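Local atomic coordinates of RagB/SusD domain protein (Flavobacterium johnsoniae, PDB entry 5J90), a protein that binds chitin and, as a SusD homolog encoded in a chitin utilization locus, probably helps to capture chitin chains at the outer membrane for uptake. Residues I318-V321 with V322-K325; I255-I258 with S259-L263; N413-K416 with L417-I421; N331-E334 with A335-R339; Y387-P390 with N391-E394. All coordinates share one frame; numbering follows the deposited sequence.

Contact 1 of 5, residues I318-V321 with V322-K325; sequences IGAV and VRSK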
loop_
_atom_site.group_PDB
_atom_site.type_symbol
_atom_site.label_atom_id
_atom_site.label_comp_id
_atom_site.label_asym_id
_atom_site.label_seq_id
_atom_site.Cartn_x
_atom_site.Cartn_y
_atom_site.Cartn_z
ATOM N N ILE A 318 -23.528 -4.766 27.263
ATOM C CA ILE A 318 -24.082 -4.048 26.123
ATOM C C ILE A 318 -25.550 -3.774 26.434
ATOM O O ILE A 318 -26.251 -4.633 26.980
ATOM C CB ILE A 318 -23.932 -4.852 24.813
ATOM C CG1 ILE A 318 -22.497 -5.385 24.662
ATOM C CG2 ILE A 318 -24.342 -3.994 23.621
ATOM C CD1 ILE A 318 -21.412 -4.319 24.771
ATOM N N GLY A 319 -26.015 -2.580 26.091
ATOM C CA GLY A 319 -27.297 -2.094 26.579
ATOM C C GLY A 319 -28.501 -2.281 25.678
ATOM O O GLY A 319 -28.526 -3.145 24.786
ATOM N N ALA A 320 -29.512 -1.451 25.919
ATOM C CA ALA A 320 -30.811 -1.596 25.276
ATOM C C ALA A 320 -30.787 -1.566 23.750
ATOM O O ALA A 320 -31.694 -2.102 23.112
ATOM C CB ALA A 320 -31.795 -0.554 25.816
ATOM N N VAL A 321 -29.761 -0.951 23.157
ATOM C CA VAL A 321 -29.710 -0.861 21.696
ATOM C C VAL A 321 -29.653 -2.228 21.018
ATOM O O VAL A 321 -30.067 -2.357 19.867
ATOM C CB VAL A 321 -28.554 0.037 21.166
ATOM C CG1 VAL A 321 -28.763 1.493 21.587
ATOM C CG2 VAL A 321 -27.195 -0.489 21.599
ATOM N N VAL A 322 -29.154 -3.244 21.722
ATOM C CA VAL A 322 -29.150 -4.599 21.164
ATOM C C VAL A 322 -30.325 -5.457 21.620
ATOM O O VAL A 322 -30.504 -6.570 21.128
ATOM C CB VAL A 322 -27.823 -5.355 21.416
ATOM C CG1 VAL A 322 -26.652 -4.590 20.785
ATOM C CG2 VAL A 322 -27.596 -5.600 22.902
ATOM N N ARG A 323 -31.138 -4.930 22.536
ATOM C CA ARG A 323 -32.327 -5.654 22.989
ATOM C C ARG A 323 -33.497 -5.260 22.098
ATOM O O ARG A 323 -34.440 -4.583 22.515
ATOM C CB ARG A 323 -32.582 -5.412 24.481
ATOM C CG ARG A 323 -31.424 -5.937 25.337
ATOM C CD ARG A 323 -31.761 -6.021 26.825
ATOM N NE ARG A 323 -31.712 -4.731 27.507
ATOM C CZ ARG A 323 -30.623 -4.219 28.069
ATOM N NH1 ARG A 323 -29.467 -4.865 28.000
ATOM N NH2 ARG A 323 -30.690 -3.054 28.701
ATOM N N SER A 324 -33.406 -5.696 20.849
ATOM C CA SER A 324 -34.281 -5.248 19.785
ATOM C C SER A 324 -34.269 -6.269 18.661
ATOM O O SER A 324 -33.268 -6.978 18.461
ATOM C CB SER A 324 -33.764 -3.912 19.240
ATOM O OG SER A 324 -34.574 -3.443 18.184
ATOM N N LYS A 325 -35.365 -6.327 17.914
ATOM C CA LYS A 325 -35.463 -7.160 16.725
ATOM C C LYS A 325 -35.060 -6.371 15.477
ATOM O O LYS A 325 -35.171 -6.864 14.364
ATOM C CB LYS A 325 -36.882 -7.720 16.588
ATOM C CG LYS A 325 -37.344 -8.506 17.815
ATOM C CD LYS A 325 -38.841 -8.841 17.754
ATOM C CE LYS A 325 -39.082 -10.045 16.871
ATOM N NZ LYS A 325 -40.537 -10.419 16.850
HETATM O O HOH W 1 -28.214 -6.841 26.214
#
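Val322 and Arg323 fold back over Ile318 to Ala320 at a short 3-10 turn. The backbone N of Val322 donates to Gly319 O at 3.1 Å and that of Arg323 to Ala320 O at 2.9 Å. Both methyls of Val322 meet the CG2 methyl of Ile318, Val322 CG2 at 3.7 Å. Val322 CG2 sits between its own backbone N and carbonyl carbon (CG1 at chi1 -60°) and packs tightly on Gly319 O. Arg323, bent at chi3, curls its guanidinium back until one face covers the Gly319-Ala320 peptide, with NH2 3.7 Å from Ala320 CA. A water accepts from Arg323 NH1 at 2.9 Å and donates to Ile318 O, closing the turn on its polar side; the charge itself is paired with Asp288 through NH2. Ile255 and Ala256 of helix 255-261 pack against Val322. A glycine at Val322 would probably leave Ile318 CG2 and Ile255 facing a gap and allow the turn to flex. The contact thus joins an apolar side, turned to helix 255-261, with a polar one on which a flat cation lies over a peptide, its charge probably tempered by Asp288.

Contact 2 of 5, residues I255-I258 with S259-L263; sequences IATI and SSSWL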
loop_
_atom_site.group_PDB
_atom_site.type_symbol
_atom_site.label_atom_id
_atom_site.label_comp_id
_atom_site.label_asym_id
_atom_site.label_seq_id
_atom_site.Cartn_x
_atom_site.Cartn_y
_atom_site.Cartn_z
ATOM N N ILE A 255 -26.194 -10.038 19.839
ATOM C CA ILE A 255 -25.350 -9.462 20.876
ATOM C C ILE A 255 -26.051 -9.454 22.240
ATOM O O ILE A 255 -25.394 -9.545 23.275
ATOM C CB ILE A 255 -24.855 -8.049 20.484
ATOM C CG1 ILE A 255 -24.010 -8.122 19.202
ATOM C CG2 ILE A 255 -24.035 -7.436 21.608
ATOM C CD1 ILE A 255 -23.710 -6.766 18.602
ATOM N N ALA A 256 -27.380 -9.344 22.242
ATOM C CA ALA A 256 -28.115 -9.348 23.508
ATOM C C ALA A 256 -27.834 -10.626 24.300
ATOM O O ALA A 256 -27.640 -10.578 25.518
ATOM C CB ALA A 256 -29.606 -9.186 23.251
ATOM N N THR A 257 -27.791 -11.758 23.606
ATOM C CA THR A 257 -27.490 -13.046 24.233
ATOM C C THR A 257 -26.017 -13.151 24.624
ATOM O O THR A 257 -25.688 -13.523 25.751
ATOM C CB THR A 257 -27.857 -14.200 23.288
ATOM O OG1 THR A 257 -29.274 -14.199 23.074
ATOM C CG2 THR A 257 -27.434 -15.549 23.868
ATOM N N ILE A 258 -25.124 -12.843 23.684
ATOM C CA ILE A 258 -23.685 -12.902 23.934
ATOM C C ILE A 258 -23.310 -12.070 25.155
ATOM O O ILE A 258 -22.492 -12.489 25.988
ATOM C CB ILE A 258 -22.899 -12.440 22.694
ATOM C CG1 ILE A 258 -23.233 -13.358 21.518
ATOM C CG2 ILE A 258 -21.409 -12.442 22.983
ATOM C CD1 ILE A 258 -22.772 -12.801 20.172
ATOM N N SER A 259 -23.936 -10.905 25.283
ATOM C CA SER A 259 -23.701 -10.038 26.432
ATOM C C SER A 259 -24.469 -10.477 27.692
ATOM O O SER A 259 -23.866 -10.940 28.658
ATOM C CB SER A 259 -24.037 -8.584 26.087
ATOM O OG SER A 259 -23.785 -7.742 27.194
ATOM N N SER A 260 -25.790 -10.331 27.673
ATOM C CA SER A 260 -26.595 -10.528 28.880
ATOM C C SER A 260 -26.627 -11.965 29.388
ATOM O O SER A 260 -26.625 -12.186 30.603
ATOM C CB SER A 260 -28.021 -10.022 28.665
ATOM O OG SER A 260 -28.032 -8.613 28.510
ATOM N N SER A 261 -26.674 -12.938 28.486
ATOM C CA SER A 261 -26.772 -14.337 28.910
ATOM C C SER A 261 -25.418 -14.978 29.183
ATOM O O SER A 261 -25.237 -15.662 30.194
ATOM C CB SER A 261 -27.533 -15.165 27.878
ATOM O OG SER A 261 -28.819 -14.624 27.647
ATOM N N TRP A 262 -24.461 -14.771 28.279
ATOM C CA TRP A 262 -23.185 -15.478 28.362
ATOM C C TRP A 262 -22.095 -14.674 29.053
ATOM O O TRP A 262 -21.067 -15.233 29.445
ATOM C CB TRP A 262 -22.686 -15.859 26.970
ATOM C CG TRP A 262 -23.621 -16.693 26.172
ATOM C CD1 TRP A 262 -24.750 -17.329 26.612
ATOM C CD2 TRP A 262 -23.518 -16.983 24.777
ATOM N NE1 TRP A 262 -25.347 -18.000 25.576
ATOM C CE2 TRP A 262 -24.617 -17.794 24.432
ATOM C CE3 TRP A 262 -22.607 -16.622 23.779
ATOM C CZ2 TRP A 262 -24.823 -18.263 23.138
ATOM C CZ3 TRP A 262 -22.814 -17.090 22.494
ATOM C CH2 TRP A 262 -23.912 -17.900 22.184
ATOM N N LEU A 263 -22.303 -13.365 29.177
ATOM C CA LEU A 263 -21.295 -12.455 29.721
ATOM C C LEU A 263 -19.962 -12.559 28.970
ATOM O O LEU A 263 -18.893 -12.403 29.560
ATOM C CB LEU A 263 -21.075 -12.719 31.214
ATOM C CG LEU A 263 -22.315 -12.705 32.116
ATOM C CD1 LEU A 263 -21.904 -12.974 33.563
ATOM C CD2 LEU A 263 -23.082 -11.395 32.010
#
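Trp262 swings its indole back under the last turn of helix 255-261, against Thr257 and Ile258. Its CB starts 3.5 Å from Ile258 O. With CG anti to its own carbonyl carbon (chi1 -57°), the ring is directed back along the helix, and CG passes Thr257 O at 3.8 Å. On the pyrrole side, NE1 and CE2 lie beneath the CG2 methyl of Thr257, which stands over one face of the five-membered ring in a CH-pi contact, 3.9 Å from CG2 to the centroid and 28° off the normal. The methyl is also near CZ2. On the benzene side, CE3 approaches Ile258 CA, and CZ3 at the far rim meets Ile258 CG1 at 3.9 Å. The backbone here widens into a pi-type turn: Thr257 O accepts from both Ser261 N (3.0 Å) and Trp262 N (3.1 Å), the latter almost in line with the C=O bond, before Leu263 leaves the helix with positive phi. Ser259 OG, on another side of the helix, bonds to Arg266 of strand 266-267 and to the backbone N of Ile318. Helix 46-54 packs alongside, Tyr49 touching Ile255 and Ile258 while Gln50 touches Trp262.

Contact 3 of 5, residues N413-K416 with L417-I421; sequences NEVK and LQKII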
loop_
_atom_site.group_PDB
_atom_site.type_symbol
_atom_site.label_atom_id
_atom_site.label_comp_id
_atom_site.label_asym_id
_atom_site.label_seq_id
_atom_site.Cartn_x
_atom_site.Cartn_y
_atom_site.Cartn_z
ATOM N N ASN A 413 -6.806 20.185 9.093
ATOM C CA ASN A 413 -7.634 19.172 8.445
ATOM C C ASN A 413 -7.621 17.849 9.202
ATOM O O ASN A 413 -8.650 17.171 9.276
ATOM C CB ASN A 413 -7.213 18.965 6.988
ATOM C CG ASN A 413 -7.629 20.119 6.095
ATOM O OD1 ASN A 413 -8.575 20.843 6.403
ATOM N ND2 ASN A 413 -6.925 20.294 4.985
ATOM N N GLU A 414 -6.472 17.476 9.757
ATOM C CA GLU A 414 -6.395 16.254 10.561
ATOM C C GLU A 414 -7.270 16.315 11.807
ATOM O O GLU A 414 -7.946 15.338 12.133
ATOM C CB GLU A 414 -4.955 15.907 10.938
ATOM C CG GLU A 414 -4.118 15.382 9.768
ATOM C CD GLU A 414 -4.506 13.983 9.283
ATOM O OE1 GLU A 414 -5.368 13.308 9.896
ATOM O OE2 GLU A 414 -3.926 13.555 8.267
ATOM N N VAL A 415 -7.275 17.450 12.506
ATOM C CA VAL A 415 -8.105 17.573 13.700
ATOM C C VAL A 415 -9.589 17.598 13.320
ATOM O O VAL A 415 -10.407 16.959 13.992
ATOM C CB VAL A 415 -7.703 18.791 14.566
ATOM C CG1 VAL A 415 -8.810 19.133 15.569
ATOM C CG2 VAL A 415 -6.395 18.500 15.291
ATOM N N LYS A 416 -9.926 18.291 12.234
ATOM C CA LYS A 416 -11.296 18.287 11.730
ATOM C C LYS A 416 -11.752 16.863 11.410
ATOM O O LYS A 416 -12.857 16.461 11.794
ATOM C CB LYS A 416 -11.423 19.196 10.504
ATOM C CG LYS A 416 -11.316 20.693 10.838
ATOM C CD LYS A 416 -11.242 21.555 9.590
ATOM C CE LYS A 416 -11.319 23.038 9.963
ATOM N NZ LYS A 416 -11.251 23.915 8.759
ATOM N N LEU A 417 -10.895 16.101 10.725
ATOM C CA LEU A 417 -11.226 14.728 10.397
ATOM C C LEU A 417 -11.349 13.886 11.661
ATOM O O LEU A 417 -12.257 13.067 11.763
ATOM C CB LEU A 417 -10.189 14.125 9.441
ATOM C CG LEU A 417 -10.506 12.698 8.967
ATOM C CD1 LEU A 417 -11.815 12.648 8.213
ATOM C CD2 LEU A 417 -9.362 12.154 8.098
ATOM N N GLN A 418 -10.452 14.080 12.626
ATOM C CA GLN A 418 -10.544 13.354 13.890
ATOM C C GLN A 418 -11.888 13.592 14.580
ATOM O O GLN A 418 -12.480 12.661 15.130
ATOM C CB GLN A 418 -9.370 13.709 14.811
ATOM C CG GLN A 418 -9.339 12.911 16.103
ATOM C CD GLN A 418 -8.142 13.255 16.979
ATOM O OE1 GLN A 418 -7.393 14.196 16.688
ATOM N NE2 GLN A 418 -7.961 12.505 18.061
ATOM N N LYS A 419 -12.373 14.832 14.555
ATOM C CA LYS A 419 -13.670 15.140 15.151
ATOM C C LYS A 419 -14.777 14.404 14.414
ATOM O O LYS A 419 -15.621 13.756 15.036
ATOM C CB LYS A 419 -13.936 16.649 15.127
ATOM C CG LYS A 419 -13.101 17.430 16.137
ATOM C CD LYS A 419 -13.277 18.927 15.924
ATOM C CE LYS A 419 -12.363 19.731 16.847
ATOM N NZ LYS A 419 -12.868 19.780 18.256
ATOM N N ILE A 420 -14.776 14.509 13.090
ATOM C CA ILE A 420 -15.788 13.846 12.272
ATOM C C ILE A 420 -15.825 12.334 12.506
ATOM O O ILE A 420 -16.890 11.750 12.751
ATOM C CB ILE A 420 -15.557 14.145 10.779
ATOM C CG1 ILE A 420 -15.852 15.621 10.500
ATOM C CG2 ILE A 420 -16.429 13.250 9.913
ATOM C CD1 ILE A 420 -15.337 16.110 9.142
ATOM N N ILE A 421 -14.662 11.698 12.448
ATOM C CA ILE A 421 -14.613 10.246 12.596
ATOM C C ILE A 421 -14.950 9.817 14.031
ATOM O O ILE A 421 -15.567 8.774 14.234
ATOM C CB ILE A 421 -13.251 9.669 12.146
ATOM C CG1 ILE A 421 -12.957 10.029 10.678
ATOM C CG2 ILE A 421 -13.220 8.155 12.347
ATOM C CD1 ILE A 421 -13.987 9.533 9.689
#
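Val415 and Lys419, one turn apart on helix 413-428, make the main side-chain contact here: the CG1 methyl of Val415, placed toward the lysine by its position anti to the backbone N (chi1 164°), touches Lys419 CE at 3.8 Å. The lysine runs out with its CG and CD beside Val415 O before bending at chi4, which turns NZ toward the carbonyl oxygens of Thr404 and Ala406. Four regular helical bonds join the two segments. Leu417 N donates to Asn413 O, Gln418 N to Glu414 O, Lys419 N to Val415 O and Ile420 N to Lys416 O, all at 2.8 to 3.0 Å, the last nearly straight at 169°. Lys416 O is also flanked by carbon, with Ile420 CG1 packed at 3.4 Å.

The polar ends find their partners beyond this turn. Lys416, extended beyond CG, carries its NZ to Ala409 O. Glu414 OE1 accepts from Tyr444 OH and from Asn507 ND2, and Gln418 NE2 donates to Asn401 OD1. Leu417 and Ile420 rest on helix 332-344.

Two lysines are therefore bound by main-chain carbonyls of the loop leading into the helix, whose oxygens carry partial negative charge. The alkyl chain of Lys416 packs on Trp407 and Leu344, while the ammonium groups of both lysines tie that loop down; the charge of the buried Lys419 is probably stabilised by its two carbonyl oxygens.

Contact 4 of 5, residues N331-E334 with A335-R339; sequences NAAE and AYFLR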
loop_
_atom_site.group_PDB
_atom_site.type_symbol
_atom_site.label_atom_id
_atom_site.label_comp_id
_atom_site.label_asym_id
_atom_site.label_seq_id
_atom_site.Cartn_x
_atom_site.Cartn_y
_atom_site.Cartn_z
ATOM N N ASN A 331 -26.686 3.911 9.503
ATOM C CA ASN A 331 -27.532 4.990 10.004
ATOM C C ASN A 331 -27.448 6.244 9.158
ATOM O O ASN A 331 -26.411 6.522 8.556
ATOM C CB ASN A 331 -27.117 5.387 11.419
ATOM C CG ASN A 331 -27.210 4.254 12.407
ATOM O OD1 ASN A 331 -28.175 3.487 12.407
ATOM N ND2 ASN A 331 -26.219 4.160 13.279
ATOM N N ALA A 332 -28.516 7.034 9.147
ATOM C CA ALA A 332 -28.478 8.320 8.474
ATOM C C ALA A 332 -27.310 9.193 8.951
ATOM O O ALA A 332 -26.736 9.942 8.159
ATOM C CB ALA A 332 -29.816 9.044 8.653
ATOM N N ALA A 333 -26.949 9.106 10.228
ATOM C CA ALA A 333 -25.839 9.914 10.741
ATOM C C ALA A 333 -24.563 9.708 9.924
ATOM O O ALA A 333 -23.844 10.668 9.635
ATOM C CB ALA A 333 -25.580 9.623 12.210
ATOM N N GLU A 334 -24.297 8.465 9.533
ATOM C CA GLU A 334 -23.108 8.159 8.747
ATOM C C GLU A 334 -23.091 8.938 7.435
ATOM O O GLU A 334 -22.034 9.376 6.992
ATOM C CB GLU A 334 -23.022 6.659 8.446
ATOM C CG GLU A 334 -21.805 6.322 7.579
ATOM C CD GLU A 334 -21.618 4.845 7.293
ATOM O OE1 GLU A 334 -22.222 3.998 7.988
ATOM O OE2 GLU A 334 -20.842 4.535 6.362
ATOM N N ALA A 335 -24.249 9.104 6.803
ATOM C CA ALA A 335 -24.304 9.867 5.560
ATOM C C ALA A 335 -23.844 11.315 5.771
ATOM O O ALA A 335 -23.139 11.877 4.923
ATOM C CB ALA A 335 -25.701 9.817 4.967
ATOM N N TYR A 336 -24.237 11.922 6.891
ATOM C CA TYR A 336 -23.779 13.271 7.203
ATOM C C TYR A 336 -22.279 13.323 7.453
ATOM O O TYR A 336 -21.613 14.263 7.008
ATOM C CB TYR A 336 -24.526 13.840 8.410
ATOM C CG TYR A 336 -25.958 14.216 8.107
ATOM C CD1 TYR A 336 -27.007 13.374 8.457
ATOM C CD2 TYR A 336 -26.259 15.412 7.455
ATOM C CE1 TYR A 336 -28.326 13.718 8.183
ATOM C CE2 TYR A 336 -27.568 15.757 7.169
ATOM C CZ TYR A 336 -28.591 14.910 7.531
ATOM O OH TYR A 336 -29.890 15.261 7.241
ATOM N N PHE A 337 -21.728 12.334 8.158
ATOM C CA PHE A 337 -20.297 12.340 8.446
ATOM C C PHE A 337 -19.464 12.025 7.203
ATOM O O PHE A 337 -18.345 12.525 7.061
ATOM C CB PHE A 337 -19.964 11.390 9.600
ATOM C CG PHE A 337 -20.596 11.789 10.914
ATOM C CD1 PHE A 337 -20.406 13.067 11.434
ATOM C CD2 PHE A 337 -21.392 10.900 11.617
ATOM C CE1 PHE A 337 -20.998 13.444 12.648
ATOM C CE2 PHE A 337 -21.981 11.275 12.821
ATOM C CZ PHE A 337 -21.777 12.542 13.334
ATOM N N LEU A 338 -20.018 11.222 6.296
ATOM C CA LEU A 338 -19.371 10.991 5.011
ATOM C C LEU A 338 -19.345 12.295 4.213
ATOM O O LEU A 338 -18.306 12.671 3.666
ATOM C CB LEU A 338 -20.110 9.906 4.230
ATOM C CG LEU A 338 -19.786 8.485 4.684
ATOM C CD1 LEU A 338 -20.826 7.539 4.144
ATOM C CD2 LEU A 338 -18.396 8.091 4.200
ATOM N N ARG A 339 -20.483 12.983 4.156
ATOM C CA ARG A 339 -20.545 14.260 3.446
ATOM C C ARG A 339 -19.643 15.309 4.092
ATOM O O ARG A 339 -19.012 16.097 3.384
ATOM C CB ARG A 339 -21.986 14.763 3.351
ATOM C CG ARG A 339 -22.879 13.923 2.434
ATOM C CD ARG A 339 -24.360 14.236 2.678
ATOM N NE ARG A 339 -24.693 15.574 2.232
ATOM C CZ ARG A 339 -25.757 16.271 2.621
ATOM N NH1 ARG A 339 -26.633 15.796 3.509
ATOM N NH2 ARG A 339 -25.938 17.474 2.120
#
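Glu334 holds CG anti to its backbone N (chi1 178°) and stays extended beyond it, while Leu338 has CG anti to its carbonyl carbon (chi1 -79°); together these torsions lay the glutamate stem against the leucine one turn on. Leu338 CD1 meets Glu334 CG at 3.8 Å and OE2 at 3.7 Å, so the aliphatic stem is packed while the carboxylate reaches on to a salt bridge between OE1 and Arg209 of helix 196-213. Such pairing would probably help to keep this buried acid charged. Phe337 comes back over the preceding turn, its CD2 3.2 Å from Ala333 O and its CE2 4.0 Å from the Ala333 methyl. The Tyr336 ring has Ala333 CA near its plane at one edge, and its hydroxyl bonds to Leu238 O. Beneath the side chains, Phe337 N donates to Ala333 O at 3.1 Å and Leu338 N to Glu334 O at 2.8 Å. Ala333 packs on Ala427 of helix 413-428 and Ala335 on Thr205 of helix 196-213, small side chains consistent with close helix packing. This helix-on-helix packing is consistent with the TPR-like helical core of SusD proteins.

Contact 5 of 5, residues Y387-P390 with N391-E394; sequences YVDP and NFPE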
loop_
_atom_site.group_PDB
_atom_site.type_symbol
_atom_site.label_atom_id
_atom_site.label_comp_id
_atom_site.label_asym_id
_atom_site.label_seq_id
_atom_site.Cartn_x
_atom_site.Cartn_y
_atom_site.Cartn_z
ATOM N N TYR A 387 -8.467 5.969 31.609
ATOM C CA TYR A 387 -9.070 4.667 31.830
ATOM C C TYR A 387 -8.427 3.940 33.016
ATOM O O TYR A 387 -7.204 3.815 33.090
ATOM C CB TYR A 387 -9.004 3.772 30.575
ATOM C CG TYR A 387 -9.503 2.398 30.924
ATOM C CD1 TYR A 387 -10.862 2.170 31.115
ATOM C CD2 TYR A 387 -8.624 1.346 31.152
ATOM C CE1 TYR A 387 -11.335 0.933 31.491
ATOM C CE2 TYR A 387 -9.091 0.095 31.529
ATOM C CZ TYR A 387 -10.451 -0.101 31.697
ATOM O OH TYR A 387 -10.938 -1.328 32.073
ATOM N N VAL A 388 -9.268 3.444 33.920
ATOM C CA VAL A 388 -8.812 2.688 35.081
ATOM C C VAL A 388 -9.516 1.340 35.191
ATOM O O VAL A 388 -10.741 1.257 35.114
ATOM C CB VAL A 388 -9.061 3.477 36.389
ATOM C CG1 VAL A 388 -8.737 2.619 37.613
ATOM C CG2 VAL A 388 -8.256 4.760 36.401
ATOM N N ASP A 389 -8.720 0.290 35.366
ATOM C CA ASP A 389 -9.210 -1.038 35.718
ATOM C C ASP A 389 -8.903 -1.189 37.208
ATOM O O ASP A 389 -7.777 -1.526 37.571
ATOM C CB ASP A 389 -8.463 -2.102 34.903
ATOM C CG ASP A 389 -9.024 -3.499 35.092
ATOM O OD1 ASP A 389 -9.794 -3.711 36.051
ATOM O OD2 ASP A 389 -8.682 -4.395 34.288
ATOM N N PRO A 390 -9.902 -0.928 38.071
ATOM C CA PRO A 390 -9.663 -0.726 39.510
ATOM C C PRO A 390 -8.790 -1.792 40.179
ATOM O O PRO A 390 -7.837 -1.437 40.877
ATOM C CB PRO A 390 -11.077 -0.727 40.093
ATOM C CG PRO A 390 -11.932 -0.211 38.978
ATOM C CD PRO A 390 -11.333 -0.822 37.735
ATOM N N ASN A 391 -9.085 -3.068 39.956
ATOM C CA ASN A 391 -8.318 -4.136 40.595
ATOM C C ASN A 391 -7.112 -4.628 39.797
ATOM O O ASN A 391 -6.375 -5.508 40.253
ATOM C CB ASN A 391 -9.231 -5.310 40.956
ATOM C CG ASN A 391 -10.287 -4.928 41.970
ATOM O OD1 ASN A 391 -10.072 -4.047 42.800
ATOM N ND2 ASN A 391 -11.439 -5.582 41.902
ATOM N N PHE A 392 -6.912 -4.064 38.609
ATOM C CA PHE A 392 -5.785 -4.440 37.760
ATOM C C PHE A 392 -5.198 -3.212 37.074
ATOM O O PHE A 392 -5.372 -3.020 35.867
ATOM C CB PHE A 392 -6.222 -5.481 36.725
ATOM C CG PHE A 392 -6.852 -6.702 37.330
ATOM C CD1 PHE A 392 -6.068 -7.758 37.766
ATOM C CD2 PHE A 392 -8.228 -6.785 37.483
ATOM C CE1 PHE A 392 -6.645 -8.881 38.335
ATOM C CE2 PHE A 392 -8.811 -7.906 38.051
ATOM C CZ PHE A 392 -8.016 -8.955 38.478
ATOM N N PRO A 393 -4.500 -2.369 37.844
ATOM C CA PRO A 393 -3.997 -1.083 37.346
ATOM C C PRO A 393 -3.003 -1.213 36.192
ATOM O O PRO A 393 -2.763 -0.222 35.502
ATOM C CB PRO A 393 -3.331 -0.455 38.582
ATOM C CG PRO A 393 -3.091 -1.596 39.522
ATOM C CD PRO A 393 -4.203 -2.565 39.276
ATOM N N GLU A 394 -2.446 -2.403 35.980
ATOM C CA GLU A 394 -1.566 -2.616 34.838
ATOM C C GLU A 394 -2.313 -2.383 33.525
ATOM O O GLU A 394 -1.691 -2.196 32.483
ATOM C CB GLU A 394 -0.940 -4.018 34.864
ATOM C CG GLU A 394 -1.927 -5.179 34.732
ATOM C CD GLU A 394 -2.376 -5.744 36.073
ATOM O OE1 GLU A 394 -2.467 -4.974 37.056
ATOM O OE2 GLU A 394 -2.637 -6.966 36.141
HETATM O O HOH W 2 -11.140 -4.294 38.312
#
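Asp389 OD1 takes a hydrogen bond from a water at 2.7 Å, and the same water accepts from Asn391 N at 2.9 Å, bridging the carboxylate to the middle of a turn. CG of Asp389 is anti to the backbone N (chi1 -173°), a torsion that sets the carboxylate beside the phenylalanine. There OD1 lies in the plane of the Phe392 ring at its edge, 3.7 Å from CD2, and OD2 approaches Phe392 CB at 3.6 Å; the carboxylate and ring planes are 61° apart. These four residues, Asp389 to Phe392, form a type I beta turn with Pro390 and Asn391 at its corners, on a surface loop between helices 373-378 and 413-428, and Phe392 N closes it by donating to Asp389 O at 2.9 Å. OD2 is gripped from beyond the turn by His312 NE2 and Asn395 ND2, and the Phe392 ring also meets the ring of His312. An alanine at Asp389 would probably leave His312 and Asn395 without their shared acceptor, break the water bridge to Asn391 N and set the Phe392 ring freer to turn. The exposed corner residues, Pro390 and Asn391, touch Phe293 and Gln292 of another loop.

Overall arrangement
Along the chain the contacts come in the order 2, 1, 4, 5, 3. Contacts 1 and 2 are neighbours, centres about 10 Å apart, where the loop before strand 326-328 packs on helix 255-261. Contact 3 lies on helix 413-428 and contact 4 on helix 332-344, centres about 14 Å apart; the two helices pack together, Ile420 CG2 3.5 Å from Phe337 O. The two pairs do not touch; contacts 1 and 4 come within about 9 Å at their nearest atoms. Contact 5 stands alone on the surface, its centre about 29 Å from that of the chain. Packed helices thus carry contacts 3 and 4, while contacts 1, 2 and 5 shape loops and a short helix beyond them.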